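Transcriptional regulator AcuR (Rhodobacter sphaeroides 2.4.1, PDB 3BRU) represses transcription of its own operon as a TetR-family DNA-binding regulator, probably by binding two operator sequences in the promoter. Local coordinates at residues S34-G39 against I56-V62; G78-I82 against D143-L148; P104-L108 against Q161-E165; W155-A160 against A182-W186. All blocks are in the same frame, centred on the assembly; numbering follows the deposited sequence. Where two conformers were deposited one is given.

Contact 1: S34-G39 against I56-V62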
loop_
_atom_site.group_PDB
_atom_site.type_symbol
_atom_site.label_atom_id
_atom_site.label_comp_id
_atom_site.label_asym_id
_atom_site.label_seq_id
_atom_site.Cartn_x
_atom_site.Cartn_y
_atom_site.Cartn_z
ATOM N N SER A 34 -18.483 15.668 14.368
ATOM C CA SER A 34 -19.252 14.902 13.403
ATOM C C SER A 34 -18.520 14.894 12.068
ATOM O O SER A 34 -18.484 13.862 11.390
ATOM C CB SER A 34 -20.643 15.491 13.172
ATOM O OG SER A 34 -21.363 15.512 14.367
ATOM N N LEU A 35 -17.978 16.055 11.687
ATOM C CA LEU A 35 -17.244 16.233 10.428
ATOM C C LEU A 35 -15.998 15.356 10.425
ATOM O O LEU A 35 -15.806 14.568 9.493
ATOM C CB LEU A 35 -16.905 17.696 10.188
ATOM C CG LEU A 35 -18.115 18.547 9.781
ATOM C CD1 LEU A 35 -17.753 20.040 9.700
ATOM C CD2 LEU A 35 -18.832 18.064 8.486
ATOM N N ILE A 36 -15.200 15.437 11.492
ATOM C CA ILE A 36 -13.996 14.629 11.606
ATOM C C ILE A 36 -14.314 13.123 11.563
ATOM O O ILE A 36 -13.673 12.366 10.800
ATOM C CB ILE A 36 -13.240 14.997 12.865
ATOM C CG1 ILE A 36 -12.749 16.456 12.778
ATOM C CG2 ILE A 36 -12.117 13.968 13.167
ATOM C CD1 ILE A 36 -11.562 16.715 11.827
ATOM N N ARG A 37 -15.304 12.706 12.366
ATOM C CA ARG A 37 -15.798 11.332 12.383
ATOM C C ARG A 37 -16.147 10.812 10.983
ATOM O O ARG A 37 -15.637 9.755 10.549
ATOM C CB ARG A 37 -17.039 11.211 13.255
ATOM C CG ARG A 37 -17.688 9.817 13.155
ATOM C CD ARG A 37 -17.234 8.879 14.273
ATOM N NE ARG A 37 -15.795 8.935 14.567
ATOM C CZ ARG A 37 -14.924 7.950 14.317
ATOM N NH1 ARG A 37 -15.346 6.814 13.763
ATOM N NH2 ARG A 37 -13.634 8.088 14.642
ATOM N N ALA A 38 -17.032 11.532 10.292
ATOM C CA ALA A 38 -17.445 11.164 8.977
ATOM C C ALA A 38 -16.249 11.164 8.032
ATOM O O ALA A 38 -16.185 10.353 7.136
ATOM C CB ALA A 38 -18.528 12.130 8.483
ATOM N N GLY A 39 -15.308 12.093 8.211
ATOM C CA GLY A 39 -14.129 12.153 7.382
ATOM C C GLY A 39 -13.285 10.916 7.539
ATOM O O GLY A 39 -12.921 10.294 6.521
ATOM N N ILE A 56 -19.718 13.709 2.827
ATOM C CA ILE A 56 -19.318 13.984 4.223
ATOM C C ILE A 56 -20.436 14.696 4.995
ATOM O O ILE A 56 -20.750 14.291 6.122
ATOM C CB ILE A 56 -17.992 14.834 4.327
ATOM C CG1 ILE A 56 -16.775 14.065 3.774
ATOM C CG2 ILE A 56 -17.744 15.384 5.749
ATOM C CD1 ILE A 56 -16.641 12.654 4.259
ATOM N N LEU A 57 -21.026 15.739 4.408
ATOM C CA LEU A 57 -22.073 16.502 5.078
ATOM C C LEU A 57 -23.286 15.620 5.398
ATOM O O LEU A 57 -23.866 15.712 6.498
ATOM C CB LEU A 57 -22.520 17.693 4.210
ATOM C CG LEU A 57 -21.483 18.768 3.902
ATOM C CD1 LEU A 57 -22.138 19.942 3.138
ATOM C CD2 LEU A 57 -20.765 19.211 5.171
ATOM N N LYS A 58 -23.680 14.807 4.411
ATOM C CA LYS A 58 -24.804 13.904 4.535
ATOM C C LYS A 58 -24.566 12.843 5.626
ATOM O O LYS A 58 -25.455 12.525 6.385
ATOM C CB LYS A 58 -25.116 13.262 3.177
ATOM C CG LYS A 58 -26.348 12.350 3.162
ATOM C CD LYS A 58 -26.571 11.717 1.773
ATOM C CE LYS A 58 -27.647 10.630 1.829
ATOM N NZ LYS A 58 -28.432 10.538 0.545
ATOM N N ALA A 59 -23.364 12.301 5.712
ATOM C CA ALA A 59 -23.038 11.385 6.792
ATOM C C ALA A 59 -22.949 12.084 8.173
ATOM O O ALA A 59 -23.439 11.555 9.164
ATOM C CB ALA A 59 -21.739 10.619 6.449
ATOM N N ALA A 60 -22.345 13.271 8.226
ATOM C CA ALA A 60 -22.206 14.037 9.456
ATOM C C ALA A 60 -23.522 14.709 9.904
ATOM O O ALA A 60 -23.649 15.052 11.089
ATOM C CB ALA A 60 -21.114 15.060 9.315
ATOM N N ARG A 61 -24.486 14.863 8.968
ATOM C CA ARG A 61 -25.741 15.567 9.218
ATOM C C ARG A 61 -25.477 16.978 9.756
ATOM O O ARG A 61 -26.112 17.414 10.717
ATOM C CB ARG A 61 -26.651 14.776 10.174
ATOM C CG ARG A 61 -26.981 13.357 9.710
ATOM C CD ARG A 61 -27.687 12.534 10.801
ATOM N NE ARG A 61 -27.462 11.099 10.599
ATOM C CZ ARG A 61 -26.467 10.406 11.157
ATOM N NH1 ARG A 61 -26.340 9.108 10.893
ATOM N NH2 ARG A 61 -25.597 11.001 11.979
ATOM N N VAL A 62 -24.512 17.683 9.145
ATOM C CA VAL A 62 -24.218 19.090 9.488
ATOM C C VAL A 62 -24.408 19.948 8.225
ATOM O O VAL A 62 -24.158 19.457 7.112
ATOM C CB VAL A 62 -22.813 19.339 10.131
ATOM C CG1 VAL A 62 -22.264 18.096 10.856
ATOM C CG2 VAL A 62 -21.842 19.819 9.119
#
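Leu35 and Val62 make the tightest apolar meeting between 34-39 and 56-62, with Leu35 CD2 3.5 Å from Val62 CG2. That one methyl of Leu35 serves four neighbours: besides Val62 it lies against Ile56 CG2, Leu57 CD2 and the CB of Ala60, each at about van der Waals distance. With CG anti to its own carbonyl carbon (chi1 -73°), Leu35 reaches from the flank of its helix into the angle between the two segments.

A second set of contacts is made by alanines, whose small size is consistent with segment axes only 8.6 Å apart, at an angle of 115°. Ala38 CB sits 4.0 Å from Ala60 CB and 4.1 Å from Ala59 CB. The backbones are nearest where Ser34 and Ala60 face each other, their CA atoms 5.0 Å apart.

Side chains also press on main chain. Ala60 CB lies 3.6 Å from Ser34 O, while Ile56 CD1 reaches Ala38 O at 3.7 Å and also rests on Gly39 CA. No hydrogen bond joins the segments; Ser34 turns its hydroxyl back to Leu30 O, just before the helix, leaving CB to meet Val62 CG1. Arg61, with positive phi, ends the helical course and brings Val62 round to the contact.

This is the seam between helix 31-45 and the first helix of the predicted helix-turn-helix. Leu35 and Leu57 continue onto Phe67 of helix 64-70, Ile56 extends to Phe77 of helix 74-97, and the three helices of the DNA-binding bundle thus share one core with the long helix beside them.

Contact 2: G78-I82 against D143-L148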
loop_
_atom_site.group_PDB
_atom_site.type_symbol
_atom_site.label_atom_id
_atom_site.label_comp_id
_atom_site.label_asym_id
_atom_site.label_seq_id
_atom_site.Cartn_x
_atom_site.Cartn_y
_atom_site.Cartn_z
ATOM N N GLY A 78 -9.061 17.544 4.595
ATOM C CA GLY A 78 -8.105 16.443 4.511
ATOM C C GLY A 78 -6.866 16.560 5.408
ATOM O O GLY A 78 -6.488 15.582 6.047
ATOM N N LEU A 79 -6.219 17.732 5.477
ATOM C CA LEU A 79 -5.081 17.929 6.397
ATOM C C LEU A 79 -5.438 17.879 7.867
ATOM O O LEU A 79 -4.660 17.397 8.682
ATOM C CB LEU A 79 -4.347 19.240 6.106
ATOM C CG LEU A 79 -3.559 19.281 4.792
ATOM C CD1 LEU A 79 -3.238 20.730 4.426
ATOM C CD2 LEU A 79 -2.290 18.465 4.907
ATOM N N ALA A 80 -6.606 18.402 8.209
ATOM C CA ALA A 80 -7.160 18.290 9.546
ATOM C C ALA A 80 -7.412 16.832 9.908
ATOM O O ALA A 80 -7.249 16.454 11.070
ATOM C CB ALA A 80 -8.481 19.097 9.670
ATOM N N LEU A 81 -7.846 16.025 8.935
ATOM C CA LEU A 81 -8.083 14.597 9.195
ATOM C C LEU A 81 -6.795 13.862 9.465
ATOM O O LEU A 81 -6.782 12.991 10.295
ATOM C CB LEU A 81 -8.856 13.892 8.068
ATOM C CG LEU A 81 -10.277 14.373 7.815
ATOM C CD1 LEU A 81 -10.803 13.756 6.515
ATOM C CD2 LEU A 81 -11.180 14.065 8.997
ATOM N N ILE A 82 -5.737 14.189 8.727
ATOM C CA ILE A 82 -4.419 13.616 8.988
ATOM C C ILE A 82 -3.938 13.988 10.412
ATOM O O ILE A 82 -3.488 13.115 11.151
ATOM C CB ILE A 82 -3.371 14.066 7.938
ATOM C CG1 ILE A 82 -3.667 13.493 6.563
ATOM C CG2 ILE A 82 -1.955 13.689 8.363
ATOM C CD1 ILE A 82 -2.978 14.326 5.451
ATOM N N ASP A 143 0.660 19.806 -0.536
ATOM C CA ASP A 143 0.719 19.899 0.955
ATOM C C ASP A 143 0.713 18.545 1.697
ATOM O O ASP A 143 1.349 18.373 2.737
ATOM C CB ASP A 143 -0.498 20.684 1.469
ATOM C CG ASP A 143 -0.201 22.154 1.698
ATOM O OD1 ASP A 143 0.859 22.628 1.234
ATOM O OD2 ASP A 143 -1.020 22.853 2.350
ATOM N N PHE A 144 -0.048 17.605 1.146
ATOM C CA PHE A 144 -0.256 16.301 1.733
ATOM C C PHE A 144 1.040 15.482 1.832
ATOM O O PHE A 144 1.211 14.762 2.809
ATOM C CB PHE A 144 -1.322 15.549 0.934
ATOM C CG PHE A 144 -2.723 16.038 1.183
ATOM C CD1 PHE A 144 -3.079 17.361 0.937
ATOM C CD2 PHE A 144 -3.694 15.185 1.662
ATOM C CE1 PHE A 144 -4.390 17.810 1.184
ATOM C CE2 PHE A 144 -5.002 15.631 1.886
ATOM C CZ PHE A 144 -5.343 16.938 1.633
ATOM N N ARG A 145 1.947 15.609 0.857
ATOM C CA ARG A 145 3.172 14.822 0.837
ATOM C C ARG A 145 3.952 14.881 2.175
ATOM O O ARG A 145 4.182 13.841 2.817
ATOM C CB ARG A 145 4.057 15.190 -0.370
ATOM C CG ARG A 145 5.047 14.082 -0.788
ATOM C CD ARG A 145 5.871 14.397 -2.108
ATOM N NE ARG A 145 5.009 14.614 -3.288
ATOM C CZ ARG A 145 4.418 13.644 -3.992
ATOM N NH1 ARG A 145 3.624 13.928 -5.030
ATOM N NH2 ARG A 145 4.606 12.378 -3.665
ATOM N N ALA A 146 4.321 16.084 2.599
ATOM C CA ALA A 146 5.079 16.281 3.823
ATOM C C ALA A 146 4.259 15.896 5.053
ATOM O O ALA A 146 4.806 15.392 6.053
ATOM C CB ALA A 146 5.532 17.739 3.920
ATOM N N ALA A 147 2.948 16.137 4.994
ATOM C CA ALA A 147 2.101 15.827 6.130
ATOM C C ALA A 147 2.035 14.308 6.285
ATOM O O ALA A 147 2.224 13.795 7.388
ATOM C CB ALA A 147 0.739 16.424 5.964
ATOM N N LEU A 148 1.825 13.583 5.176
ATOM C CA LEU A 148 1.763 12.113 5.237
ATOM C C LEU A 148 3.106 11.493 5.640
ATOM O O LEU A 148 3.147 10.593 6.488
ATOM C CB LEU A 148 1.262 11.504 3.939
ATOM C CG LEU A 148 -0.178 11.800 3.521
ATOM C CD1 LEU A 148 -0.264 11.403 2.026
ATOM C CD2 LEU A 148 -1.248 11.061 4.470
#
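The ring of Phe144 reaches 78-82 and meets three residues there. Leu79 lies over one face of the ring, its CG 4.0 Å from Phe144 CE1. Gly78 CA and Ile82 CD1 approach obliquely, the former 4.0 Å from Phe144 CZ and the latter equally far from CD2. Glycine matters at this point, since a side chain on residue 78 would point at the ring and collide with it.

Around this centre, Leu79 CD2 packs 3.8 Å from Ala147 CB, while its other methyl, CD1, lies against the Asp143 side chain. Ile82 CD1 meets Leu148 CD2 at 3.8 Å, the two side chains crossing at about a right angle. Phe144 holds CG anti to its carbonyl carbon (chi1 -75°), which carries the ring across a gap that is wide for helices, 10.6 Å between segment axes running parallel to within 2°. Cutting Phe144 back to an alanine is likely to open a gap beside Gly78 and leave Leu79 and Ile82 without the ring they rest on.

Farther out, Tyr48 meets the Phe144 ring edge-to-face, and Leu133 of helix 129-135 touches both Ile82 and Leu148. Leu148 also packs on Leu198 of the second subunit. The contact therefore joins helix 74-97, which leads out of the DNA-binding region, to the start of helix 143-167 in the C-terminal domain, with helix 129-135 alongside.

Contact 3: P104-L108 against Q161-E165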
loop_
_atom_site.group_PDB
_atom_site.type_symbol
_atom_site.label_atom_id
_atom_site.label_comp_id
_atom_site.label_asym_id
_atom_site.label_seq_id
_atom_site.Cartn_x
_atom_site.Cartn_y
_atom_site.Cartn_z
ATOM N N PRO A 104 10.105 -5.587 25.080
ATOM C CA PRO A 104 9.952 -4.853 23.818
ATOM C C PRO A 104 9.254 -5.586 22.642
ATOM O O PRO A 104 8.321 -5.040 22.050
ATOM C CB PRO A 104 11.382 -4.432 23.483
ATOM C CG PRO A 104 11.995 -4.228 24.816
ATOM C CD PRO A 104 11.428 -5.350 25.696
ATOM N N LEU A 105 9.654 -6.806 22.308
ATOM C CA LEU A 105 9.045 -7.443 21.133
ATOM C C LEU A 105 7.610 -7.851 21.357
ATOM O O LEU A 105 6.823 -7.832 20.429
ATOM C CB LEU A 105 9.877 -8.609 20.636
ATOM C CG LEU A 105 11.236 -8.185 20.038
ATOM C CD1 LEU A 105 12.013 -9.426 19.702
ATOM C CD2 LEU A 105 11.130 -7.224 18.805
ATOM N N ALA A 106 7.272 -8.203 22.601
ATOM C CA ALA A 106 5.879 -8.443 22.953
ATOM C C ALA A 106 4.969 -7.222 22.828
ATOM O O ALA A 106 3.784 -7.390 22.530
ATOM C CB ALA A 106 5.737 -9.115 24.334
ATOM N N ARG A 107 5.501 -6.013 23.054
ATOM C CA ARG A 107 4.765 -4.774 22.790
ATOM C C ARG A 107 4.458 -4.582 21.305
ATOM O O ARG A 107 3.435 -3.996 20.952
ATOM C CB ARG A 107 5.538 -3.543 23.248
ATOM C CG ARG A 107 5.776 -3.458 24.708
ATOM C CD ARG A 107 6.818 -2.438 24.944
ATOM N NE ARG A 107 7.402 -2.663 26.243
ATOM C CZ ARG A 107 8.477 -2.021 26.697
ATOM N NH1 ARG A 107 9.073 -1.106 25.943
ATOM N NH2 ARG A 107 8.945 -2.289 27.915
ATOM N N LEU A 108 5.363 -5.031 20.446
ATOM C CA LEU A 108 5.134 -4.935 19.010
ATOM C C LEU A 108 4.036 -5.916 18.571
ATOM O O LEU A 108 3.210 -5.583 17.760
ATOM C CB LEU A 108 6.441 -5.124 18.217
ATOM C CG LEU A 108 6.264 -4.973 16.688
ATOM C CD1 LEU A 108 5.899 -3.535 16.280
ATOM C CD2 LEU A 108 7.480 -5.498 15.876
ATOM N N GLN A 161 13.013 3.098 18.406
ATOM C CA GLN A 161 13.295 3.207 19.840
ATOM C C GLN A 161 12.914 1.890 20.541
ATOM O O GLN A 161 13.674 1.384 21.347
ATOM C CB GLN A 161 12.578 4.400 20.439
ATOM C CG GLN A 161 12.877 4.646 21.909
ATOM C CD GLN A 161 11.764 5.461 22.594
ATOM O OE1 GLN A 161 10.854 6.000 21.929
ATOM N NE2 GLN A 161 11.826 5.548 23.929
ATOM N N LEU A 162 11.766 1.315 20.164
ATOM C CA LEU A 162 11.352 -0.005 20.626
ATOM C C LEU A 162 12.418 -1.055 20.326
ATOM O O LEU A 162 12.808 -1.826 21.228
ATOM C CB LEU A 162 10.030 -0.408 19.974
ATOM C CG LEU A 162 9.340 -1.660 20.520
ATOM C CD1 LEU A 162 9.364 -1.623 22.041
ATOM C CD2 LEU A 162 7.883 -1.741 20.047
ATOM N N PHE A 163 12.879 -1.067 19.064
ATOM C CA PHE A 163 13.951 -1.954 18.624
ATOM C C PHE A 163 15.285 -1.720 19.361
ATOM O O PHE A 163 15.985 -2.686 19.622
ATOM C CB PHE A 163 14.160 -1.936 17.091
ATOM C CG PHE A 163 12.987 -2.466 16.293
ATOM C CD1 PHE A 163 12.182 -3.497 16.780
ATOM C CD2 PHE A 163 12.697 -1.953 15.026
ATOM C CE1 PHE A 163 11.076 -3.978 16.021
ATOM C CE2 PHE A 163 11.620 -2.443 14.269
ATOM C CZ PHE A 163 10.803 -3.453 14.768
ATOM N N ARG A 164 15.655 -0.473 19.666
ATOM C CA ARG A 164 16.853 -0.229 20.489
ATOM C C ARG A 164 16.720 -0.828 21.881
ATOM O O ARG A 164 17.681 -1.357 22.414
ATOM C CB ARG A 164 17.195 1.252 20.601
ATOM C CG ARG A 164 17.982 1.760 19.442
ATOM C CD ARG A 164 18.560 3.164 19.679
ATOM N NE ARG A 164 17.477 4.139 19.819
ATOM C CZ ARG A 164 16.824 4.711 18.808
ATOM N NH1 ARG A 164 17.177 4.442 17.537
ATOM N NH2 ARG A 164 15.821 5.549 19.088
ATOM N N GLU A 165 15.533 -0.755 22.469
ATOM C CA GLU A 165 15.285 -1.425 23.744
ATOM C C GLU A 165 15.287 -2.949 23.634
ATOM O O GLU A 165 15.719 -3.633 24.564
ATOM C CB GLU A 165 13.981 -0.944 24.350
ATOM C CG GLU A 165 13.990 0.536 24.618
ATOM C CD GLU A 165 12.591 1.114 24.849
ATOM O OE1 GLU A 165 11.610 0.319 24.946
ATOM O OE2 GLU A 165 12.475 2.371 24.940
#
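Arg107 NH1 and Glu165 OE1 form the one polar bond across this contact, a salt bridge of 3.1 Å whose hydrogen bond is weak, with an N-H...O angle of 126°. The carboxylate oxygen comes in at the guanidinium edge, but the two planes stand 75° apart. Arg107 has a further hold through NH2, which binds Leu102 O just before the helix.

Beneath the bridge, Leu162 fills the space between the helices. Its CG lies anti to the backbone N (chi1 -170°), which puts the branched end between the helices, with CD1 at Pro104 O (3.6 Å) and Arg107 CD (3.9 Å), while CD2 turns to Leu108 CB. Pro104 adds its ring, CG resting 3.9 Å from Glu165 CB. An alanine at Leu162 is likely to leave a gap under Pro104 and strip the apolar support from the Arg107 chain. Deeper in, Leu108 CD2 meets the edge of the Phe163 ring, 3.9 Å from CE1.

The chemistry is graded: charge at the partly exposed margin, hydrocarbon inside. Given its poor angle, the salt bridge probably contributes little directional hydrogen bonding, and apolar packing carries most of the join between helices 104-120 and 143-167 in the C-terminal domain.

Contact 4: W155-A160 against A182-W186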
loop_
_atom_site.group_PDB
_atom_site.type_symbol
_atom_site.label_atom_id
_atom_site.label_comp_id
_atom_site.label_asym_id
_atom_site.label_seq_id
_atom_site.Cartn_x
_atom_site.Cartn_y
_atom_site.Cartn_z
ATOM N N TRP A 155 5.916 7.329 13.426
ATOM C CA TRP A 155 5.698 5.942 13.744
ATOM C C TRP A 155 7.003 5.142 13.721
ATOM O O TRP A 155 7.252 4.308 14.628
ATOM C CB TRP A 155 4.687 5.360 12.793
ATOM C CG TRP A 155 3.313 5.977 12.894
ATOM C CD1 TRP A 155 2.819 6.788 13.904
ATOM C CD2 TRP A 155 2.238 5.805 11.965
ATOM N NE1 TRP A 155 1.512 7.139 13.634
ATOM C CE2 TRP A 155 1.128 6.547 12.459
ATOM C CE3 TRP A 155 2.100 5.090 10.752
ATOM C CZ2 TRP A 155 -0.096 6.608 11.775
ATOM C CZ3 TRP A 155 0.875 5.142 10.074
ATOM C CH2 TRP A 155 -0.205 5.893 10.588
ATOM N N GLN A 156 7.824 5.395 12.693
ATOM C CA GLN A 156 9.125 4.765 12.524
ATOM C C GLN A 156 10.105 5.105 13.645
ATOM O O GLN A 156 10.802 4.232 14.125
ATOM C CB GLN A 156 9.725 5.158 11.157
ATOM C CG GLN A 156 9.124 4.402 9.986
ATOM C CD GLN A 156 9.582 4.901 8.610
ATOM O OE1 GLN A 156 8.988 4.526 7.601
ATOM N NE2 GLN A 156 10.615 5.756 8.565
ATOM N N ARG A 157 10.150 6.359 14.065
ATOM C CA ARG A 157 10.993 6.776 15.202
ATOM C C ARG A 157 10.592 6.084 16.516
ATOM O O ARG A 157 11.450 5.744 17.346
ATOM C CB ARG A 157 10.876 8.280 15.425
ATOM C CG ARG A 157 12.034 9.067 14.976
ATOM C CD ARG A 157 11.861 10.577 15.314
ATOM N NE ARG A 157 10.995 11.250 14.341
ATOM C CZ ARG A 157 9.801 11.767 14.626
ATOM N NH1 ARG A 157 9.301 11.740 15.882
ATOM N NH2 ARG A 157 9.101 12.317 13.643
ATOM N N ARG A 158 9.291 5.905 16.734
ATOM C CA ARG A 158 8.843 5.249 17.967
ATOM C C ARG A 158 9.236 3.768 17.949
ATOM O O ARG A 158 9.638 3.211 18.963
ATOM C CB ARG A 158 7.336 5.407 18.160
ATOM C CG ARG A 158 6.909 6.843 18.371
ATOM C CD ARG A 158 5.420 6.905 18.718
ATOM N NE ARG A 158 5.156 6.363 20.052
ATOM C CZ ARG A 158 4.002 6.484 20.718
ATOM N NH1 ARG A 158 2.959 7.129 20.179
ATOM N NH2 ARG A 158 3.902 5.968 21.938
ATOM N N THR A 159 9.150 3.166 16.762
ATOM C CA THR A 159 9.419 1.752 16.537
ATOM C C THR A 159 10.916 1.421 16.627
ATOM O O THR A 159 11.270 0.413 17.224
ATOM C CB THR A 159 8.794 1.317 15.202
ATOM O OG1 THR A 159 7.430 1.731 15.218
ATOM C CG2 THR A 159 8.847 -0.189 14.981
ATOM N N ALA A 160 11.771 2.268 16.057
ATOM C CA ALA A 160 13.223 2.127 16.193
ATOM C C ALA A 160 13.638 2.206 17.653
ATOM O O ALA A 160 14.494 1.455 18.097
ATOM C CB ALA A 160 13.934 3.167 15.393
ATOM N N ALA A 182 12.827 -0.708 11.604
ATOM C CA ALA A 182 11.611 0.084 11.848
ATOM C C ALA A 182 10.976 0.533 10.531
ATOM O O ALA A 182 9.760 0.541 10.409
ATOM C CB ALA A 182 11.910 1.292 12.741
ATOM N N GLU A 183 11.817 0.928 9.556
ATOM C CA GLU A 183 11.334 1.355 8.289
ATOM C C GLU A 183 10.779 0.157 7.537
ATOM O O GLU A 183 9.698 0.248 6.953
ATOM C CB GLU A 183 12.415 2.067 7.466
ATOM C CG GLU A 183 11.820 2.632 6.170
ATOM C CD GLU A 183 12.824 3.328 5.277
ATOM O OE1 GLU A 183 14.045 3.213 5.545
ATOM O OE2 GLU A 183 12.394 3.974 4.291
ATOM N N ALA A 184 11.505 -0.958 7.531
ATOM C CA ALA A 184 10.975 -2.151 6.881
ATOM C C ALA A 184 9.662 -2.621 7.524
ATOM O O ALA A 184 8.752 -2.962 6.784
ATOM C CB ALA A 184 11.987 -3.266 6.834
ATOM N N PHE A 185 9.539 -2.599 8.870
ATOM C CA PHE A 185 8.245 -2.876 9.529
ATOM C C PHE A 185 7.075 -2.025 8.981
ATOM O O PHE A 185 6.036 -2.578 8.627
ATOM C CB PHE A 185 8.278 -2.739 11.071
ATOM C CG PHE A 185 6.945 -3.068 11.728
ATOM C CD1 PHE A 185 6.620 -4.381 12.045
ATOM C CD2 PHE A 185 5.983 -2.088 11.940
ATOM C CE1 PHE A 185 5.368 -4.704 12.612
ATOM C CE2 PHE A 185 4.727 -2.402 12.489
ATOM C CZ PHE A 185 4.426 -3.719 12.833
ATOM N N TRP A 186 7.238 -0.703 8.925
ATOM C CA TRP A 186 6.146 0.175 8.477
ATOM C C TRP A 186 5.826 0.083 6.978
ATOM O O TRP A 186 4.635 0.182 6.582
ATOM C CB TRP A 186 6.327 1.630 8.984
ATOM C CG TRP A 186 5.984 1.672 10.461
ATOM C CD1 TRP A 186 6.860 1.632 11.502
ATOM C CD2 TRP A 186 4.665 1.638 11.036
ATOM N NE1 TRP A 186 6.167 1.588 12.707
ATOM C CE2 TRP A 186 4.822 1.589 12.443
ATOM C CE3 TRP A 186 3.361 1.647 10.493
ATOM C CZ2 TRP A 186 3.727 1.585 13.325
ATOM C CZ3 TRP A 186 2.271 1.615 11.368
ATOM C CH2 TRP A 186 2.467 1.591 12.766
#
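Trp186 crosses from 182-186 to 155-160 within the all-helical C-terminal domain of the TetR fold, where these segments, of helices 178-199 and 143-167, run at 126° to each other. Its CB lies 4.1 Å from Gln156 CG, and CD1 is close to the same carbon. At NE1 the contact becomes polar: the indole N-H points almost straight at Thr159 OG1, 2.8 Å away at 172°, with the oxygen in the ring plane. Along the six-membered ring, CE2 and CZ2 pass Trp155 CB, which makes a CH-pi contact over the face, 4.0 Å from the ring centroid. CZ3, farther round, meets Trp155 CE3 at 3.5 Å. The two indoles are set obliquely, with planes 38° apart, and Phe185 CD2 lies over the opposite face of Trp186.

Nearer the start of helix 178-199, Ala182 CB nestles against the backbone of the other helix, 3.4 Å from Gln156 O, where a small residue allows the close approach. The extended Gln156 chain slides past Trp186 and crosses Glu183 at a slant, and both polar ends go on to the second subunit: Gln156 OE1 to Arg195 and Glu183 OE1 to Ser207 of that chain. The contact thus borders the dimer interface.

In this buried setting Thr159 OG1 both accepts from the indole and donates to Trp155 O at 2.6 Å; that carbonyl also takes the helical bond from Thr159 N, the two donors reaching it from opposite faces of its plane.

How the contacts relate
The four contacts illustrate how a helical repressor links its DNA-binding end to its C-terminal domain. Contact 1 lies in the DNA-binding region, and contact 2 touches it through Leu81, whose CD2 is 3.5 Å from Ile36 O. Helix 143-167 then serves contacts 2, 4 and 3 in that order along its length. Contacts 2 and 4, with centres 19 Å apart, both reach the second subunit, whereas contacts 1 and 3 do not. Contacts 3 and 4 adjoin, centres 10 Å apart, with Leu108 CD1 3.8 Å from Phe185 CZ. Contacts 1 and 3 lie on opposite sides of the chain's centre, their own centres about 37 Å apart.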